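Local coordinates for enoyl-CoA hydratase/isomerase family protein (Mycobacterium tuberculosis, PDB 4FN7) that probably hydrates the double bond of enoyl-CoA thioesters in lipid metabolism, as a member of the crotonase superfamily, at residues Y7-S12 / D42-G47; I13-M18 / V50-G55. One frame throughout, in Å; residues are numbered along the deposited sequence.

Contact 1 (Y7-S12 / D42-G47)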
loop_
_atom_site.group_PDB
_atom_site.type_symbol
_atom_site.label_atom_id
_atom_site.label_comp_id
_atom_site.label_asym_id
_atom_site.label_seq_id
_atom_site.Cartn_x
_atom_site.Cartn_y
_atom_site.Cartn_z
ATOM N N TYR A 7 10.762 31.803 -10.588
ATOM C CA TYR A 7 10.740 30.888 -11.721
ATOM C C TYR A 7 12.018 31.066 -12.523
ATOM O O TYR A 7 12.342 32.178 -12.932
ATOM C CB TYR A 7 9.536 31.167 -12.617
ATOM C CG TYR A 7 9.567 30.370 -13.897
ATOM C CD1 TYR A 7 9.079 29.076 -13.931
ATOM C CD2 TYR A 7 10.086 30.907 -15.070
ATOM C CE1 TYR A 7 9.111 28.333 -15.091
ATOM C CE2 TYR A 7 10.120 30.168 -16.237
ATOM C CZ TYR A 7 9.625 28.879 -16.239
ATOM O OH TYR A 7 9.645 28.119 -17.381
ATOM N N THR A 8 12.725 29.966 -12.757
ATOM C CA THR A 8 13.975 29.994 -13.500
ATOM C C THR A 8 14.033 28.802 -14.436
ATOM O O THR A 8 13.953 27.657 -14.001
ATOM C CB THR A 8 15.180 29.928 -12.550
ATOM O OG1 THR A 8 15.017 30.890 -11.501
ATOM C CG2 THR A 8 16.471 30.206 -13.304
ATOM N N ARG A 9 14.162 29.070 -15.726
ATOM C CA ARG A 9 14.368 27.989 -16.676
ATOM C C ARG A 9 15.859 27.694 -16.804
ATOM O O ARG A 9 16.663 28.600 -17.028
ATOM C CB ARG A 9 13.760 28.320 -18.043
ATOM C CG ARG A 9 13.986 27.218 -19.076
ATOM C CD ARG A 9 13.090 27.362 -20.299
ATOM N NE ARG A 9 13.311 28.613 -21.015
ATOM C CZ ARG A 9 12.871 28.858 -22.246
ATOM N NH1 ARG A 9 12.193 27.930 -22.907
ATOM N NH2 ARG A 9 13.117 30.027 -22.822
ATOM N N LYS A 10 16.221 26.428 -16.634
ATOM C CA LYS A 10 17.595 25.974 -16.810
ATOM C C LYS A 10 17.586 24.796 -17.768
ATOM O O LYS A 10 17.212 23.686 -17.387
ATOM C CB LYS A 10 18.196 25.515 -15.481
ATOM C CG LYS A 10 18.046 26.483 -14.324
ATOM C CD LYS A 10 18.623 25.861 -13.060
ATOM C CE LYS A 10 18.415 26.744 -11.846
ATOM N NZ LYS A 10 18.942 26.091 -10.617
ATOM N N ASP A 11 18.005 25.040 -19.005
ATOM C CA ASP A 11 17.975 24.028 -20.059
ATOM C C ASP A 11 16.672 23.228 -20.087
ATOM O O ASP A 11 15.609 23.766 -20.403
ATOM C CB ASP A 11 19.199 23.101 -19.983
ATOM C CG ASP A 11 19.456 22.574 -18.583
ATOM O OD1 ASP A 11 20.078 23.303 -17.782
ATOM O OD2 ASP A 11 19.047 21.430 -18.284
ATOM N N SER A 12 16.751 21.946 -19.756
ATOM C CA SER A 12 15.599 21.066 -19.902
ATOM C C SER A 12 14.576 21.199 -18.774
ATOM O O SER A 12 13.522 20.569 -18.825
ATOM C CB SER A 12 16.047 19.606 -20.026
ATOM O OG SER A 12 16.707 19.173 -18.846
ATOM N N ASP A 42 4.541 26.026 -18.491
ATOM C CA ASP A 42 3.708 25.619 -19.620
ATOM C C ASP A 42 4.133 26.337 -20.898
ATOM O O ASP A 42 4.312 25.714 -21.950
ATOM C CB ASP A 42 2.225 25.908 -19.355
ATOM C CG ASP A 42 1.603 24.975 -18.321
ATOM O OD1 ASP A 42 2.219 23.957 -17.944
ATOM O OD2 ASP A 42 0.459 25.259 -17.908
ATOM N N ARG A 43 4.278 27.656 -20.807
ATOM C CA ARG A 43 4.643 28.447 -21.972
ATOM C C ARG A 43 6.032 28.073 -22.481
ATOM O O ARG A 43 6.272 28.027 -23.690
ATOM C CB ARG A 43 4.548 29.941 -21.645
ATOM C CG ARG A 43 3.103 30.442 -21.540
ATOM C CD ARG A 43 2.975 31.956 -21.317
ATOM N NE ARG A 43 3.216 32.368 -19.936
ATOM C CZ ARG A 43 2.279 32.563 -19.008
ATOM N NH1 ARG A 43 0.994 32.369 -19.274
ATOM N NH2 ARG A 43 2.638 32.943 -17.792
ATOM N N ASP A 44 6.950 27.802 -21.560
ATOM C CA ASP A 44 8.317 27.459 -21.937
ATOM C C ASP A 44 8.437 26.004 -22.399
ATOM O O ASP A 44 9.466 25.611 -22.950
ATOM C CB ASP A 44 9.293 27.744 -20.791
ATOM C CG ASP A 44 9.573 29.224 -20.607
ATOM O OD1 ASP A 44 9.265 30.023 -21.518
ATOM O OD2 ASP A 44 10.126 29.595 -19.551
ATOM N N ASP A 45 7.383 25.217 -22.182
ATOM C CA ASP A 45 7.344 23.817 -22.616
ATOM C C ASP A 45 8.560 23.029 -22.117
ATOM O O ASP A 45 9.237 22.340 -22.878
ATOM C CB ASP A 45 7.213 23.735 -24.142
ATOM C CG ASP A 45 6.835 22.347 -24.627
ATOM O OD1 ASP A 45 6.289 21.555 -23.833
ATOM O OD2 ASP A 45 7.073 22.046 -25.821
ATOM N N VAL A 46 8.820 23.122 -20.820
ATOM C CA VAL A 46 10.024 22.528 -20.252
ATOM C C VAL A 46 9.946 21.004 -20.170
ATOM O O VAL A 46 8.867 20.423 -20.251
ATOM C CB VAL A 46 10.326 23.115 -18.859
ATOM C CG1 VAL A 46 10.494 24.630 -18.953
ATOM C CG2 VAL A 46 9.231 22.742 -17.868
ATOM N N GLY A 47 11.098 20.361 -20.019
ATOM C CA GLY A 47 11.151 18.912 -19.927
ATOM C C GLY A 47 10.696 18.356 -18.583
ATOM O O GLY A 47 10.201 17.235 -18.509
HETATM O O HOH W 1 11.982 24.891 -22.631
HETATM O O HOH W 2 10.471 27.192 -25.145
HETATM O O HOH W 3 13.040 22.856 -21.426
#

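Contact 2 (I13-M18 / V50-G55)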
loop_
_atom_site.group_PDB
_atom_site.type_symbol
_atom_site.label_atom_id
_atom_site.label_comp_id
_atom_site.label_asym_id
_atom_site.label_seq_id
_atom_site.Cartn_x
_atom_site.Cartn_y
_atom_site.Cartn_z
ATOM N N ILE A 13 14.874 22.003 -17.756
ATOM C CA ILE A 13 13.979 22.075 -16.605
ATOM C C ILE A 13 13.605 23.497 -16.203
ATOM O O ILE A 13 14.261 24.466 -16.587
ATOM C CB ILE A 13 14.565 21.331 -15.377
ATOM C CG1 ILE A 13 15.767 22.084 -14.798
ATOM C CG2 ILE A 13 14.919 19.899 -15.750
ATOM C CD1 ILE A 13 16.315 21.471 -13.519
ATOM N N ALA A 14 12.521 23.610 -15.447
ATOM C CA ALA A 14 12.177 24.852 -14.773
ATOM C C ALA A 14 12.288 24.610 -13.277
ATOM O O ALA A 14 11.861 23.565 -12.781
ATOM C CB ALA A 14 10.767 25.291 -15.135
ATOM N N VAL A 15 12.889 25.560 -12.567
ATOM C CA VAL A 15 12.974 25.502 -11.115
ATOM C C VAL A 15 12.069 26.570 -10.527
ATOM O O VAL A 15 12.223 27.758 -10.810
ATOM C CB VAL A 15 14.412 25.705 -10.615
ATOM C CG1 VAL A 15 14.471 25.563 -9.097
ATOM C CG2 VAL A 15 15.342 24.705 -11.289
ATOM N N ILE A 16 11.114 26.123 -9.720
ATOM C CA ILE A 16 10.135 26.985 -9.086
ATOM C C ILE A 16 10.408 26.928 -7.588
ATOM O O ILE A 16 10.341 25.862 -6.977
ATOM C CB ILE A 16 8.709 26.481 -9.401
ATOM C CG1 ILE A 16 8.435 26.565 -10.912
ATOM C CG2 ILE A 16 7.658 27.230 -8.589
ATOM C CD1 ILE A 16 7.072 26.006 -11.325
ATOM N N SER A 17 10.762 28.063 -7.001
ATOM C CA SER A 17 11.175 28.089 -5.605
ATOM C C SER A 17 10.267 28.965 -4.767
ATOM O O SER A 17 10.049 30.140 -5.086
ATOM C CB SER A 17 12.616 28.586 -5.484
ATOM O OG SER A 17 13.520 27.605 -5.947
ATOM N N MET A 18 9.748 28.382 -3.688
ATOM C CA MET A 18 8.928 29.109 -2.734
ATOM C C MET A 18 9.802 29.728 -1.657
ATOM O O MET A 18 10.582 29.031 -1.000
ATOM C CB MET A 18 7.927 28.162 -2.067
ATOM C CG MET A 18 6.882 27.575 -3.000
ATOM S SD MET A 18 5.736 26.490 -2.120
ATOM C CE MET A 18 6.809 25.101 -1.751
ATOM N N VAL A 50 11.045 21.331 -11.231
ATOM C CA VAL A 50 11.510 21.167 -9.867
ATOM C C VAL A 50 10.835 22.240 -9.034
ATOM O O VAL A 50 10.857 23.416 -9.388
ATOM C CB VAL A 50 13.027 21.344 -9.768
ATOM C CG1 VAL A 50 13.467 21.342 -8.305
ATOM C CG2 VAL A 50 13.737 20.264 -10.554
ATOM N N ILE A 51 10.215 21.828 -7.936
ATOM C CA ILE A 51 9.614 22.764 -6.994
ATOM C C ILE A 51 10.336 22.648 -5.658
ATOM O O ILE A 51 10.468 21.548 -5.113
ATOM C CB ILE A 51 8.098 22.508 -6.822
ATOM C CG1 ILE A 51 7.375 22.796 -8.144
ATOM C CG2 ILE A 51 7.533 23.375 -5.704
ATOM C CD1 ILE A 51 5.945 22.300 -8.183
ATOM N N THR A 52 10.801 23.778 -5.134
ATOM C CA THR A 52 11.551 23.790 -3.882
ATOM C C THR A 52 10.889 24.693 -2.855
ATOM O O THR A 52 10.042 25.519 -3.200
ATOM C CB THR A 52 12.999 24.318 -4.073
ATOM O OG1 THR A 52 13.029 25.748 -3.922
ATOM C CG2 THR A 52 13.561 23.934 -5.449
ATOM N N GLY A 53 11.286 24.528 -1.595
ATOM C CA GLY A 53 10.966 25.494 -0.560
ATOM C C GLY A 53 12.129 26.446 -0.342
ATOM O O GLY A 53 12.916 26.718 -1.264
ATOM N N ASN A 54 12.231 26.981 0.868
ATOM C CA ASN A 54 13.347 27.852 1.220
ATOM C C ASN A 54 14.320 27.165 2.183
ATOM O O ASN A 54 14.319 25.942 2.293
ATOM C CB ASN A 54 12.870 29.229 1.727
ATOM C CG ASN A 54 12.135 29.166 3.071
ATOM O OD1 ASN A 54 12.186 28.166 3.789
ATOM N ND2 ASN A 54 11.466 30.266 3.424
ATOM N N GLY A 55 15.154 27.936 2.869
ATOM C CA GLY A 55 16.148 27.352 3.756
ATOM C C GLY A 55 15.588 26.815 5.060
ATOM O O GLY A 55 16.286 26.130 5.814
#

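Contact 1 (Y7-S12 / D42-G47)
The carboxylate of Asp44 lies over one face of the Arg9 guanidinium, the two planes only 14° apart, with CG of Asp44 3.6 Å above the guanidinium plane and displaced toward its rim; a water lies in plane at the guanidinium edge. At the edge of the Tyr7 ring, close to the ring plane, sits the same carboxylate's OD2. Schellman motifs illustrate how a helix can be ended and its chain redirected; here one closes helix 28-44, Asp45 taking positive phi, just where that helix meets the edge strand 5-10 of the crotonase-fold sheet. Tyr7, its CG anti to the backbone N, meets Asp44 tip to tip and donates from OH to OD2 at 2.7 Å, on the anti side and 25° out of the carboxylate plane. Arg9 contributes charge rather than an N-H: its NE stands 3.6 Å from Asp44 OD2, a long salt bridge. Two waters each bridge Arg9 NH1 to Asp44 O, accepting from the former and donating to the latter. Val46 CG1 adds an apolar contact, touching Tyr7 OH and Arg9 CD. Where the turn 11-12 passes the segment following the helix, Gly47 N makes a weak bond to Ser12 O, 2.7 Å long but bent to 128° at the hydrogen.

Contact 2 (I13-M18 / V50-G55)
Ile16 and Ile51 pack side by side on one face of the sheet, CB of Ile16 4.1 Å from CG1 of Ile51, and Leu34, Ala37 and Ile38 of helix 28-44 pack on Ile16. On the other face, the Ile13 and Val50 side chains cross: chi1 of 70° sets Ile13 CG1 between the backbone N and the carbonyl carbon, an extended chi2 (175°) carries CD1 to 4.1 Å from Val50 CG2, and Ala192 of helix 184-195 touches both residues. Val15 CG1 extends this apolar layer to the methyl CG2 of Thr52. The two strands are the outer members of a beta-alpha-beta unit, strand 13-18, helix 28-44 and strand 48-52, and exemplify parallel pairing. Val50 N bonds to Ala14 O, Ile16 N to Val50 O at 2.7 Å, and Thr52 N to Ile16 O, each donor nearly in line with the C=O bond. A CA-H...O contact from Ile51 CA to Ile16 O, 3.2 Å, gives that oxygen a second neighbour. Met18 N also bonds to Thr52 O, with a nearly straight N-H, but from 38° above the carbonyl plane. Here the polar edge begins. Ser17 OG and Thr52 OG1 share a hydrogen bond of 2.8 Å, and Thr52 OG1 donates to Gly53 O on an in-plane lone pair. Beyond, Asn54 CB rests against Met18 O, while Asn54 OD1 accepts from the backbone N of Arg56 and Val57.

Overall arrangement
From the N terminus, the chain runs up the edge strand 5-10, turns at residues 11-12 and returns antiparallel along strand 13-18, so the first segments of the two contacts form a hairpin. It then leaves the sheet for helix 28-44. Contact 1 closes its loop as that helix ends, bringing 42-47 back to the hairpin's outer strand and turn; contact 2 closes next, when strand 48-52 settles beside 13-18. Their segments alternate in sequence, so the two loops cross. Thr8 O and Val15 N, 2.8 Å apart in a probable hydrogen bond, join the contacts directly. Contact 1 ties the helix end to the sheet's surface edge, and contact 2 continues the sheet inward.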